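Local coordinates for protein DsbA-like disulfide oxidoreductase (Wolbachia endosymbiont of Drosophila melanogaster, PDB 6EEZ) that catalyses thiol-disulfide exchange, probably through the CxxC motif of its thioredoxin fold, and acts as a disulfide isomerase, at residues Q19-T24 with S34-G39; L23-S28 with I144-L149; N53-L58 with I64-R69; L149-L154 with T159-I164; G165-V170 with R179-E184. All blocks are in the same frame, centred on the assembly; numbering follows the deposited sequence.

Contact 1 of 5, residues Q19-T24 with S34-G39; sequences QIFDLT and SVIAVG
I20, the last residue of helix 17-20, and F21 just after it lie alongside the strand that carries I36 and V38, and the end of the F21 ring reaches across to it. The F21 ring meets I36 at its rim: CG2 of I36 lies near the ring plane, 3.5 Å from F21 CD1. V38 takes a slanting position beside the same ring, its CG2 3.7 Å from F21 CE1. That one methyl also serves I20, whose CG2 lies 3.6 Å from V38 CG2, the two side chains crossing at about a right angle. I20 can do this because its CG2 stands anti to the backbone N, and the same methyl sits over the centre of the F21 ring, 3.6 Å above its plane. The other methyl of V38, CG1, lies 3.5 Å from I20 O. Beyond F21 the chain is folded by an Asx turn, in which D22 OD1 accepts from T24 N at 2.7 Å and also from the T24 hydroxyl. The end of helix 17-20 and the turn after it thus cover one face of the central strand 36-41, in a thioredoxin fold with helices on both faces of its sheet.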
# COMPACT_ATOMS: atom_id res chain seq x y z
N GLN A 19 -10.77 9.02 4.39
CA GLN A 19 -9.37 9.01 4.07
C GLN A 19 -8.91 7.57 3.81
O GLN A 19 -8.38 7.29 2.74
CB GLN A 19 -8.56 9.66 5.18
CG GLN A 19 -8.70 11.17 5.23
CD GLN A 19 -10.07 11.64 5.73
OE1 GLN A 19 -10.56 11.18 6.77
NE2 GLN A 19 -10.70 12.54 4.98
N ILE A 20 -9.13 6.68 4.77
CA ILE A 20 -8.80 5.26 4.63
C ILE A 20 -9.32 4.64 3.32
O ILE A 20 -8.59 3.93 2.64
CB ILE A 20 -9.38 4.45 5.81
CG1 ILE A 20 -8.71 4.87 7.11
CG2 ILE A 20 -9.19 2.95 5.62
CD1 ILE A 20 -9.40 4.36 8.34
N PHE A 21 -10.57 4.91 2.97
CA PHE A 21 -11.14 4.28 1.78
C PHE A 21 -11.19 5.26 0.61
O PHE A 21 -11.98 5.08 -0.29
CB PHE A 21 -12.52 3.71 2.12
CG PHE A 21 -12.48 2.73 3.28
CD1 PHE A 21 -11.98 1.45 3.10
CD2 PHE A 21 -12.89 3.11 4.55
CE1 PHE A 21 -11.90 0.55 4.16
CE2 PHE A 21 -12.82 2.23 5.62
CZ PHE A 21 -12.33 0.95 5.43
N ASP A 22 -10.32 6.27 0.63
CA ASP A 22 -10.15 7.20 -0.50
C ASP A 22 -9.99 6.43 -1.84
O ASP A 22 -9.18 5.51 -1.94
CB ASP A 22 -8.93 8.11 -0.26
CG ASP A 22 -8.79 9.25 -1.30
OD1 ASP A 22 -8.87 9.00 -2.52
OD2 ASP A 22 -8.58 10.40 -0.89
N LEU A 23 -10.77 6.83 -2.84
CA LEU A 23 -10.82 6.09 -4.10
C LEU A 23 -9.71 6.48 -5.08
O LEU A 23 -9.53 5.81 -6.08
CB LEU A 23 -12.20 6.30 -4.76
CG LEU A 23 -13.44 5.60 -4.18
CD1 LEU A 23 -13.17 4.15 -3.84
CD2 LEU A 23 -13.96 6.31 -2.94
N THR A 24 -8.97 7.54 -4.81
CA THR A 24 -7.93 8.00 -5.74
C THR A 24 -6.59 7.26 -5.58
O THR A 24 -5.62 7.54 -6.29
CB THR A 24 -7.64 9.50 -5.57
OG1 THR A 24 -7.07 9.72 -4.29
CG2 THR A 24 -8.90 10.33 -5.70
N SER A 34 -17.64 -4.94 -1.06
CA SER A 34 -17.80 -4.13 0.16
C SER A 34 -16.74 -4.46 1.21
O SER A 34 -16.60 -3.75 2.21
CB SER A 34 -19.20 -4.31 0.77
OG SER A 34 -20.21 -3.87 -0.13
N VAL A 35 -16.02 -5.57 1.01
CA VAL A 35 -14.95 -5.95 1.91
C VAL A 35 -13.64 -5.38 1.39
O VAL A 35 -13.00 -5.96 0.51
CB VAL A 35 -14.85 -7.48 2.05
CG1 VAL A 35 -13.79 -7.85 3.08
CG2 VAL A 35 -16.21 -8.06 2.43
N ILE A 36 -13.25 -4.25 1.96
CA ILE A 36 -12.15 -3.47 1.46
C ILE A 36 -10.97 -3.52 2.43
O ILE A 36 -11.11 -3.18 3.61
CB ILE A 36 -12.60 -2.01 1.24
CG1 ILE A 36 -13.78 -1.99 0.26
CG2 ILE A 36 -11.46 -1.13 0.79
CD1 ILE A 36 -14.43 -0.65 0.12
N ALA A 37 -9.83 -3.97 1.94
CA ALA A 37 -8.61 -3.97 2.73
C ALA A 37 -7.78 -2.75 2.35
O ALA A 37 -7.77 -2.36 1.18
CB ALA A 37 -7.84 -5.25 2.51
N VAL A 38 -7.10 -2.15 3.32
CA VAL A 38 -6.23 -1.01 3.06
C VAL A 38 -4.86 -1.22 3.69
O VAL A 38 -4.72 -1.23 4.92
CB VAL A 38 -6.85 0.29 3.58
CG1 VAL A 38 -6.08 1.48 3.06
CG2 VAL A 38 -8.35 0.39 3.20
N GLY A 39 -3.84 -1.41 2.85
CA GLY A 39 -2.52 -1.82 3.30
C GLY A 39 -1.58 -0.63 3.33
O GLY A 39 -1.60 0.18 2.41

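Contact 2 of 5, residues L23-S28 with I144-L149; sequences LTYPYS and INNSRL
The helix that packs across the sheet of this thioredoxin-fold protein, 137-154, receives Y25 from the loop leading into edge strand 27-29. The tyrosine bridges the 9.8 Å between the CA atoms of Y25 and S147, the closest pair of CA atoms across the two segments, and brings its phenol end to the helix surface. There Y25 OH lies 3.4 Å from N146 CB. The N146 side chain crosses the tyrosine at about a right angle, its amide plane turned 63° from the ring. On the next residue S147 OG approaches the ring obliquely, 3.6 Å from Y25 CE1.

The two polar ends do not bond each other, yet they share a carbonyl. Y25 OH is hydrogen-bonded to M143 O, one residue before the segment, while S147 OG pairs with R69 NH1 and, weakly, with the same M143 O. A buried phenol and a buried hydroxyl are each satisfied in this way, and the bonds probably help fix where the ring and the serine sit. R69, on strand 65-70, also forms a cation-pi interaction with the Y25 ring and so ties both the loop and helix 137-154 to the sheet.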
# COMPACT_ATOMS: atom_id res chain seq x y z
N LEU A 23 -10.77 6.83 -2.84
CA LEU A 23 -10.82 6.09 -4.10
C LEU A 23 -9.71 6.48 -5.08
O LEU A 23 -9.53 5.81 -6.08
CB LEU A 23 -12.20 6.30 -4.76
CG LEU A 23 -13.44 5.60 -4.18
CD1 LEU A 23 -13.17 4.15 -3.84
CD2 LEU A 23 -13.96 6.31 -2.94
N THR A 24 -8.97 7.54 -4.81
CA THR A 24 -7.93 8.00 -5.74
C THR A 24 -6.59 7.26 -5.58
O THR A 24 -5.62 7.54 -6.29
CB THR A 24 -7.64 9.50 -5.57
OG1 THR A 24 -7.07 9.72 -4.29
CG2 THR A 24 -8.90 10.33 -5.70
N TYR A 25 -6.54 6.31 -4.67
CA TYR A 25 -5.32 5.56 -4.41
C TYR A 25 -5.35 4.23 -5.16
O TYR A 25 -6.42 3.76 -5.49
CB TYR A 25 -5.13 5.32 -2.91
CG TYR A 25 -4.59 6.53 -2.20
CD1 TYR A 25 -3.22 6.78 -2.14
CD2 TYR A 25 -5.45 7.44 -1.58
CE1 TYR A 25 -2.72 7.91 -1.49
CE2 TYR A 25 -4.97 8.55 -0.92
CZ TYR A 25 -3.60 8.79 -0.88
OH TYR A 25 -3.14 9.92 -0.21
N PRO A 26 -4.18 3.63 -5.42
CA PRO A 26 -4.18 2.41 -6.25
C PRO A 26 -4.82 1.24 -5.54
O PRO A 26 -4.60 1.10 -4.33
CB PRO A 26 -2.68 2.13 -6.50
CG PRO A 26 -1.96 3.37 -6.13
CD PRO A 26 -2.82 4.04 -5.05
N TYR A 27 -5.52 0.39 -6.29
CA TYR A 27 -6.16 -0.77 -5.73
C TYR A 27 -6.11 -1.98 -6.68
O TYR A 27 -5.99 -1.85 -7.91
CB TYR A 27 -7.64 -0.45 -5.38
CG TYR A 27 -8.57 -0.47 -6.58
CD1 TYR A 27 -9.12 -1.65 -7.03
CD2 TYR A 27 -8.89 0.69 -7.27
CE1 TYR A 27 -9.94 -1.70 -8.14
CE2 TYR A 27 -9.73 0.67 -8.39
CZ TYR A 27 -10.25 -0.54 -8.82
OH TYR A 27 -11.09 -0.64 -9.93
N SER A 28 -6.22 -3.18 -6.11
CA SER A 28 -6.42 -4.40 -6.88
C SER A 28 -7.58 -5.18 -6.32
O SER A 28 -8.04 -4.92 -5.20
CB SER A 28 -5.16 -5.27 -6.87
OG SER A 28 -4.06 -4.56 -7.42
N ILE A 144 1.24 11.18 -0.89
CA ILE A 144 2.15 10.57 0.07
C ILE A 144 2.03 11.30 1.41
O ILE A 144 2.06 10.68 2.47
CB ILE A 144 3.60 10.59 -0.44
CG1 ILE A 144 3.78 9.49 -1.50
CG2 ILE A 144 4.59 10.40 0.72
CD1 ILE A 144 5.15 9.39 -2.08
N ASN A 145 1.89 12.61 1.36
CA ASN A 145 1.72 13.38 2.57
C ASN A 145 0.43 12.97 3.26
O ASN A 145 0.38 12.84 4.50
CB ASN A 145 1.71 14.88 2.27
CG ASN A 145 3.09 15.41 1.99
OD1 ASN A 145 4.09 14.83 2.41
ND2 ASN A 145 3.15 16.54 1.28
N ASN A 146 -0.62 12.74 2.47
CA ASN A 146 -1.90 12.40 3.05
C ASN A 146 -1.84 11.04 3.69
O ASN A 146 -2.43 10.84 4.74
CB ASN A 146 -3.02 12.49 2.01
CG ASN A 146 -3.46 13.92 1.74
OD1 ASN A 146 -3.18 14.84 2.53
ND2 ASN A 146 -4.15 14.13 0.64
N SER A 147 -1.07 10.11 3.12
CA SER A 147 -0.91 8.79 3.74
C SER A 147 -0.08 8.86 5.01
O SER A 147 -0.36 8.14 5.97
CB SER A 147 -0.26 7.81 2.77
OG SER A 147 -1.13 7.49 1.71
N ARG A 148 0.96 9.69 5.01
CA ARG A 148 1.78 9.83 6.20
C ARG A 148 0.95 10.38 7.37
O ARG A 148 1.06 9.92 8.50
CB ARG A 148 2.98 10.74 5.94
CG ARG A 148 4.07 10.08 5.12
CD ARG A 148 5.09 11.12 4.69
NE ARG A 148 6.36 10.49 4.33
CZ ARG A 148 7.38 11.14 3.79
NH1 ARG A 148 7.27 12.44 3.53
NH2 ARG A 148 8.51 10.49 3.51
N LEU A 149 0.14 11.39 7.09
CA LEU A 149 -0.70 11.98 8.13
C LEU A 149 -1.73 10.96 8.62
O LEU A 149 -2.03 10.90 9.82
CB LEU A 149 -1.40 13.23 7.60
CG LEU A 149 -0.54 14.49 7.61
CD1 LEU A 149 -1.08 15.55 6.65
CD2 LEU A 149 -0.45 15.06 9.02

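Contact 3 of 5, residues N53-L58 with I64-R69; sequences NDIKQL and IKYIFR
Helix 52-60 runs beside strand 65-70, the CA atoms of I55 and Y66 lying 8.7 Å apart and those of L58 and I64 8.0 Å. I55 is the central side chain. Its CG2 stands anti to the backbone N (chi1 -58°), which lays this methyl over one face of the Y66 ring, 3.9 Å from the centroid and 25° off the normal, a CH-pi contact displaced toward the phenol end. The delta methyl carries on past the rim, with I55 CD1 3.2 Å from Y66 OH, an oxygen buried here without a polar partner in the model. The two side chains cross at about a right angle. The helix belongs to the beta-alpha-beta crossover joining the parallel strands 36-41 and 65-70. F68 is touched more lightly, at its edge, where its CE1 stands 4.2 Å from I55 CG2; a face of the F68 ring is covered by Y66 instead. One turn along the helix, L58 CG meets I64 CD1 at 4.1 Å. L175 of helix 175-185 also packs on L58.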
# COMPACT_ATOMS: atom_id res chain seq x y z
N ASN A 53 3.76 -11.76 -0.48
CA ASN A 53 3.02 -12.88 -1.04
C ASN A 53 1.76 -13.20 -0.25
O ASN A 53 0.85 -13.84 -0.76
CB ASN A 53 3.92 -14.11 -1.11
CG ASN A 53 4.88 -14.04 -2.27
OD1 ASN A 53 4.54 -13.52 -3.34
ND2 ASN A 53 6.11 -14.54 -2.08
N ASP A 54 1.72 -12.75 1.00
CA ASP A 54 0.48 -12.79 1.76
C ASP A 54 -0.52 -11.88 1.07
O ASP A 54 -1.66 -12.27 0.81
CB ASP A 54 0.69 -12.34 3.20
CG ASP A 54 1.42 -13.37 4.03
OD1 ASP A 54 1.36 -14.55 3.68
OD2 ASP A 54 2.04 -12.98 5.04
N ILE A 55 -0.06 -10.67 0.77
CA ILE A 55 -0.86 -9.67 0.09
C ILE A 55 -1.32 -10.19 -1.28
O ILE A 55 -2.51 -10.14 -1.59
CB ILE A 55 -0.06 -8.37 -0.10
CG1 ILE A 55 0.38 -7.85 1.26
CG2 ILE A 55 -0.88 -7.30 -0.79
CD1 ILE A 55 -0.73 -7.83 2.31
N LYS A 56 -0.38 -10.69 -2.08
CA LYS A 56 -0.71 -11.23 -3.39
C LYS A 56 -1.80 -12.31 -3.29
O LYS A 56 -2.80 -12.24 -3.99
CB LYS A 56 0.54 -11.79 -4.06
CG LYS A 56 0.36 -12.08 -5.52
CD LYS A 56 1.66 -12.54 -6.09
CE LYS A 56 1.52 -13.00 -7.51
NZ LYS A 56 2.88 -13.22 -8.07
N GLN A 57 -1.61 -13.28 -2.41
CA GLN A 57 -2.58 -14.36 -2.25
C GLN A 57 -3.94 -13.85 -1.76
O GLN A 57 -4.97 -14.31 -2.23
CB GLN A 57 -2.02 -15.44 -1.32
CG GLN A 57 -0.91 -16.25 -1.97
CD GLN A 57 -0.23 -17.23 -1.04
OE1 GLN A 57 -0.44 -17.21 0.16
NE2 GLN A 57 0.61 -18.09 -1.60
N LEU A 58 -3.94 -12.88 -0.84
CA LEU A 58 -5.19 -12.37 -0.27
C LEU A 58 -5.99 -11.64 -1.34
O LEU A 58 -7.22 -11.75 -1.38
CB LEU A 58 -4.91 -11.43 0.90
CG LEU A 58 -6.08 -11.18 1.85
CD1 LEU A 58 -6.41 -12.46 2.63
CD2 LEU A 58 -5.75 -10.01 2.80
N ILE A 64 -12.00 -9.37 -2.15
CA ILE A 64 -11.84 -8.04 -1.59
C ILE A 64 -11.42 -7.00 -2.60
O ILE A 64 -11.03 -7.31 -3.73
CB ILE A 64 -10.80 -8.04 -0.43
CG1 ILE A 64 -9.38 -8.23 -0.97
CG2 ILE A 64 -11.15 -9.09 0.60
CD1 ILE A 64 -8.31 -8.28 0.09
N LYS A 65 -11.50 -5.74 -2.17
CA LYS A 65 -10.76 -4.68 -2.81
C LYS A 65 -9.59 -4.40 -1.89
O LYS A 65 -9.77 -4.28 -0.68
CB LYS A 65 -11.60 -3.42 -3.05
CG LYS A 65 -10.85 -2.34 -3.84
CD LYS A 65 -11.72 -1.14 -4.22
CE LYS A 65 -11.85 -0.12 -3.06
NZ LYS A 65 -12.09 1.30 -3.51
N TYR A 66 -8.40 -4.31 -2.46
CA TYR A 66 -7.20 -4.01 -1.71
C TYR A 66 -6.61 -2.69 -2.18
O TYR A 66 -6.13 -2.58 -3.31
CB TYR A 66 -6.18 -5.13 -1.85
CG TYR A 66 -5.02 -5.04 -0.87
CD1 TYR A 66 -3.96 -4.16 -1.08
CD2 TYR A 66 -4.98 -5.86 0.25
CE1 TYR A 66 -2.88 -4.08 -0.17
CE2 TYR A 66 -3.92 -5.80 1.15
CZ TYR A 66 -2.88 -4.91 0.93
OH TYR A 66 -1.85 -4.88 1.83
N ILE A 67 -6.64 -1.70 -1.31
CA ILE A 67 -6.09 -0.38 -1.59
C ILE A 67 -4.66 -0.31 -1.06
O ILE A 67 -4.39 -0.80 0.03
CB ILE A 67 -6.96 0.72 -0.96
CG1 ILE A 67 -8.36 0.63 -1.54
CG2 ILE A 67 -6.36 2.11 -1.19
CD1 ILE A 67 -9.35 1.54 -0.88
N PHE A 68 -3.76 0.29 -1.83
CA PHE A 68 -2.33 0.39 -1.48
C PHE A 68 -2.00 1.80 -1.04
O PHE A 68 -2.14 2.76 -1.81
CB PHE A 68 -1.43 0.02 -2.66
CG PHE A 68 -1.65 -1.38 -3.18
CD1 PHE A 68 -1.05 -2.47 -2.55
CD2 PHE A 68 -2.45 -1.61 -4.28
CE1 PHE A 68 -1.24 -3.77 -3.02
CE2 PHE A 68 -2.66 -2.92 -4.76
CZ PHE A 68 -2.05 -3.99 -4.12
N ARG A 69 -1.57 1.92 0.22
CA ARG A 69 -1.09 3.19 0.75
C ARG A 69 0.41 3.19 0.94
O ARG A 69 0.93 2.55 1.84
CB ARG A 69 -1.77 3.51 2.06
CG ARG A 69 -3.21 3.83 1.85
CD ARG A 69 -3.33 5.00 0.90
NE ARG A 69 -4.59 5.67 1.13
CZ ARG A 69 -4.76 6.78 1.82
NH1 ARG A 69 -3.74 7.44 2.34
NH2 ARG A 69 -5.98 7.26 1.95

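Contact 4 of 5, residues L149-L154 with T159-I164; sequences LLVRDL and TPFLII
V151 sets a methyl against the rim of F161: its CG2 lies near the ring plane, 3.9 Å from F161 CE2. One turn later on the helix L154 approaches the same ring from another direction, CD1 standing at a slant 3.9 Å from F161 CE1. The CB bond of F161 points toward the helix, and chi1 of 68° sets the outer edge of the ring at V151 and L154. The same L154 methyl extends past the ring to the end of I163, tip to tip, where the CD1 atoms of L154 and I163 are 3.7 Å apart. Helix 149-154 and strand 161-164 run at 79° to each other, with axes 11.9 Å apart, so the helix lies across the strand, touching it through V151 and L154. F161 also stacks on F40 of the neighbouring strand. T159 packs on C45 and C48 of the CxxC disulfide, and P160, which follows a cis peptide bond, on H47 and C48, an arrangement characteristic of the cis-proline loop beside a thioredoxin-fold active site.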
# COMPACT_ATOMS: atom_id res chain seq x y z
N LEU A 149 0.14 11.39 7.09
CA LEU A 149 -0.70 11.98 8.13
C LEU A 149 -1.73 10.96 8.62
O LEU A 149 -2.03 10.90 9.82
CB LEU A 149 -1.40 13.23 7.60
CG LEU A 149 -0.54 14.49 7.61
CD1 LEU A 149 -1.08 15.55 6.65
CD2 LEU A 149 -0.45 15.06 9.02
N LEU A 150 -2.25 10.14 7.70
CA LEU A 150 -3.19 9.10 8.07
C LEU A 150 -2.53 8.08 8.98
O LEU A 150 -3.11 7.70 10.00
CB LEU A 150 -3.77 8.40 6.83
CG LEU A 150 -4.88 7.39 7.11
CD1 LEU A 150 -6.00 8.01 7.92
CD2 LEU A 150 -5.44 6.84 5.80
N VAL A 151 -1.33 7.61 8.61
CA VAL A 151 -0.56 6.76 9.52
C VAL A 151 -0.39 7.45 10.89
O VAL A 151 -0.54 6.78 11.91
CB VAL A 151 0.83 6.40 8.96
CG1 VAL A 151 1.69 5.76 10.04
CG2 VAL A 151 0.71 5.48 7.71
N ARG A 152 -0.09 8.74 10.93
CA ARG A 152 0.02 9.44 12.21
C ARG A 152 -1.32 9.41 12.96
O ARG A 152 -1.36 9.10 14.14
CB ARG A 152 0.47 10.90 12.04
CG ARG A 152 1.86 11.10 11.46
CD ARG A 152 2.96 10.85 12.49
NE ARG A 152 2.94 11.76 13.64
CZ ARG A 152 3.60 12.91 13.71
NH1 ARG A 152 4.32 13.34 12.69
NH2 ARG A 152 3.55 13.66 14.82
N ASP A 153 -2.41 9.71 12.25
CA ASP A 153 -3.74 9.80 12.89
C ASP A 153 -4.21 8.47 13.46
O ASP A 153 -4.94 8.43 14.45
CB ASP A 153 -4.78 10.30 11.89
CG ASP A 153 -4.62 11.76 11.56
OD1 ASP A 153 -4.01 12.49 12.38
OD2 ASP A 153 -5.09 12.18 10.48
N LEU A 154 -3.77 7.39 12.84
CA LEU A 154 -4.15 6.07 13.28
C LEU A 154 -3.23 5.61 14.40
O LEU A 154 -3.50 4.62 15.04
CB LEU A 154 -4.13 5.08 12.10
CG LEU A 154 -5.26 5.25 11.05
CD1 LEU A 154 -5.07 4.34 9.85
CD2 LEU A 154 -6.63 4.99 11.67
N THR A 159 5.34 0.59 10.03
CA THR A 159 4.77 -0.32 9.02
C THR A 159 5.33 -1.74 9.18
O THR A 159 6.39 -1.94 9.77
CB THR A 159 5.05 0.17 7.56
OG1 THR A 159 6.46 0.27 7.33
CG2 THR A 159 4.43 1.53 7.34
N PRO A 160 4.62 -2.74 8.62
CA PRO A 160 3.34 -2.57 7.92
C PRO A 160 2.16 -2.65 8.86
O PRO A 160 2.33 -3.12 9.98
CB PRO A 160 3.31 -3.75 6.95
CG PRO A 160 3.95 -4.83 7.76
CD PRO A 160 5.03 -4.15 8.60
N PHE A 161 0.99 -2.26 8.36
CA PHE A 161 -0.25 -2.58 9.03
C PHE A 161 -1.34 -2.58 7.99
O PHE A 161 -1.17 -1.99 6.91
CB PHE A 161 -0.58 -1.63 10.21
CG PHE A 161 -0.90 -0.21 9.81
CD1 PHE A 161 -2.20 0.17 9.56
CD2 PHE A 161 0.08 0.76 9.77
CE1 PHE A 161 -2.52 1.48 9.23
CE2 PHE A 161 -0.23 2.08 9.44
CZ PHE A 161 -1.53 2.43 9.18
N LEU A 162 -2.42 -3.29 8.32
CA LEU A 162 -3.52 -3.52 7.40
C LEU A 162 -4.88 -3.36 8.06
O LEU A 162 -5.19 -3.93 9.11
CB LEU A 162 -3.38 -4.93 6.81
CG LEU A 162 -4.42 -5.42 5.80
CD1 LEU A 162 -4.38 -4.55 4.56
CD2 LEU A 162 -4.17 -6.87 5.41
N ILE A 163 -5.70 -2.54 7.43
CA ILE A 163 -7.08 -2.36 7.81
C ILE A 163 -7.97 -3.22 6.95
O ILE A 163 -7.91 -3.14 5.73
CB ILE A 163 -7.51 -0.89 7.65
CG1 ILE A 163 -6.66 -0.00 8.54
CG2 ILE A 163 -9.01 -0.74 7.96
CD1 ILE A 163 -6.95 1.49 8.32
N ILE A 164 -8.79 -4.03 7.58
CA ILE A 164 -9.89 -4.69 6.88
C ILE A 164 -11.18 -4.43 7.65
O ILE A 164 -11.30 -4.84 8.79
CB ILE A 164 -9.68 -6.22 6.77
CG1 ILE A 164 -8.30 -6.55 6.18
CG2 ILE A 164 -10.78 -6.83 5.96
CD1 ILE A 164 -7.97 -8.07 6.21

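Contact 5 of 5, residues G165-V170 with R179-E184; sequences GDSLFV and RKKVDE
K181 NZ is gripped from the sheet side by two oxygens on successive residues. It donates to S167 OG at 2.7 Å and to D166 OD1 at 2.9 Å, the latter a salt bridge that meets the oxygen nearly along its C-O direction. From its own helix comes E184 OE2, 3.4 Å from K181 NZ, a weak hydrogen bond within a salt bridge, so that the ammonium lies in a small network of D166, K181 and E184. The carboxylate oxygens D166 OD1 and E184 OE2 stay 5.7 Å apart, and the lysine between them would be expected to offset their like charges. K181 gets there by starting with CG anti to its backbone N and bending at chi2 (71°). Its aliphatic base is flanked by F169, whose CZ lies 4.1 Å from K181 CB in an oblique approach. D166 in turn touches K10 of helix 3-15. Strand 167-170 forms an edge of the sheet, pairing with strand 161-164 through L162 and F169, while helix 175-185 packs beside it, with V177 and L178 meeting F169.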
# COMPACT_ATOMS: atom_id res chain seq x y z
N GLY A 165 -12.15 -3.80 6.99
CA GLY A 165 -13.43 -3.53 7.60
C GLY A 165 -13.25 -2.60 8.80
O GLY A 165 -12.79 -1.47 8.63
N ASP A 166 -13.57 -3.08 10.00
CA ASP A 166 -13.44 -2.28 11.22
C ASP A 166 -12.27 -2.74 12.08
O ASP A 166 -12.18 -2.37 13.26
CB ASP A 166 -14.74 -2.33 12.04
CG ASP A 166 -15.15 -3.74 12.41
OD1 ASP A 166 -14.50 -4.71 11.93
OD2 ASP A 166 -16.13 -3.90 13.18
N SER A 167 -11.38 -3.52 11.47
CA SER A 167 -10.23 -4.09 12.15
C SER A 167 -8.88 -3.59 11.63
O SER A 167 -8.73 -3.21 10.48
CB SER A 167 -10.26 -5.61 12.01
OG SER A 167 -11.40 -6.14 12.66
N LEU A 168 -7.89 -3.60 12.50
CA LEU A 168 -6.58 -3.11 12.13
C LEU A 168 -5.57 -4.12 12.61
O LEU A 168 -5.49 -4.42 13.80
CB LEU A 168 -6.34 -1.70 12.71
CG LEU A 168 -5.20 -0.86 12.11
CD1 LEU A 168 -5.38 0.63 12.38
CD2 LEU A 168 -3.93 -1.32 12.68
N PHE A 169 -4.83 -4.69 11.64
CA PHE A 169 -3.82 -5.71 11.88
C PHE A 169 -2.42 -5.12 11.75
O PHE A 169 -2.11 -4.52 10.73
CB PHE A 169 -3.99 -6.87 10.90
CG PHE A 169 -5.31 -7.57 11.02
CD1 PHE A 169 -5.50 -8.57 11.96
CD2 PHE A 169 -6.36 -7.21 10.20
CE1 PHE A 169 -6.72 -9.20 12.07
CE2 PHE A 169 -7.58 -7.84 10.31
CZ PHE A 169 -7.76 -8.85 11.25
N VAL A 170 -1.59 -5.26 12.77
CA VAL A 170 -0.29 -4.59 12.82
C VAL A 170 0.85 -5.62 12.62
O VAL A 170 0.87 -6.67 13.26
CB VAL A 170 -0.08 -3.84 14.17
CG1 VAL A 170 1.21 -3.05 14.14
CG2 VAL A 170 -1.24 -2.88 14.47
N ARG A 179 -7.57 -14.12 6.32
CA ARG A 179 -8.58 -14.82 5.50
C ARG A 179 -9.89 -15.07 6.26
O ARG A 179 -10.97 -14.97 5.68
CB ARG A 179 -8.02 -16.16 4.98
CG ARG A 179 -7.18 -16.02 3.71
CD ARG A 179 -6.63 -17.34 3.21
NE ARG A 179 -6.06 -17.22 1.86
CZ ARG A 179 -5.25 -18.11 1.29
NH1 ARG A 179 -4.90 -19.20 1.96
NH2 ARG A 179 -4.78 -17.91 0.07
N LYS A 180 -9.78 -15.41 7.54
CA LYS A 180 -10.94 -15.63 8.39
C LYS A 180 -11.73 -14.32 8.57
O LYS A 180 -12.96 -14.32 8.54
CB LYS A 180 -10.50 -16.20 9.74
CG LYS A 180 -11.62 -16.36 10.78
CD LYS A 180 -11.17 -17.14 12.02
CE LYS A 180 -11.30 -16.31 13.31
NZ LYS A 180 -11.27 -17.14 14.56
N LYS A 181 -11.03 -13.21 8.77
CA LYS A 181 -11.70 -11.92 8.90
C LYS A 181 -12.41 -11.55 7.60
O LYS A 181 -13.55 -11.11 7.63
CB LYS A 181 -10.71 -10.82 9.26
CG LYS A 181 -11.34 -9.43 9.39
CD LYS A 181 -12.24 -9.29 10.60
CE LYS A 181 -12.88 -7.90 10.61
NZ LYS A 181 -13.62 -7.49 11.85
N VAL A 182 -11.73 -11.74 6.48
CA VAL A 182 -12.36 -11.52 5.17
C VAL A 182 -13.61 -12.38 4.97
O VAL A 182 -14.59 -11.91 4.40
CB VAL A 182 -11.39 -11.82 4.03
CG1 VAL A 182 -12.15 -11.92 2.68
CG2 VAL A 182 -10.33 -10.77 3.97
N ASP A 183 -13.57 -13.63 5.39
CA ASP A 183 -14.71 -14.53 5.19
C ASP A 183 -15.86 -14.16 6.10
O ASP A 183 -17.02 -14.17 5.70
CB ASP A 183 -14.32 -15.99 5.44
CG ASP A 183 -13.68 -16.64 4.25
OD1 ASP A 183 -13.46 -15.94 3.24
OD2 ASP A 183 -13.41 -17.87 4.32
N GLU A 184 -15.51 -13.85 7.34
CA GLU A 184 -16.47 -13.39 8.33
C GLU A 184 -17.24 -12.19 7.78
O GLU A 184 -18.47 -12.14 7.87
CB GLU A 184 -15.73 -13.06 9.62
CG GLU A 184 -16.44 -12.17 10.63
CD GLU A 184 -15.46 -11.54 11.61
OE1 GLU A 184 -14.59 -12.28 12.14
OE2 GLU A 184 -15.55 -10.31 11.84

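All five contacts reach one mixed five-stranded sheet, ordered 27-29, 65-70, 36-41, 161-164 and 167-170. Along the chain contact 1 closes first; contact 3 is nested inside the long loop closed by contact 2, and contacts 4 and 5 follow. Contacts 2 and 4 share helix 137-154, their centres about 11 Å apart, while contacts 1 and 2 overlap at residues 23-24. Contacts 2 and 5 lie farthest apart, with centres about 20 Å distant and no touch between them. Contacts 1, 2 and 4 lie on one face of the sheet, with helices 17-20 and 137-154, and contacts 3 and 5 on the other, with helices 52-60 and 175-185; the C45-C48 disulfide sits at the helix following strand 36-41.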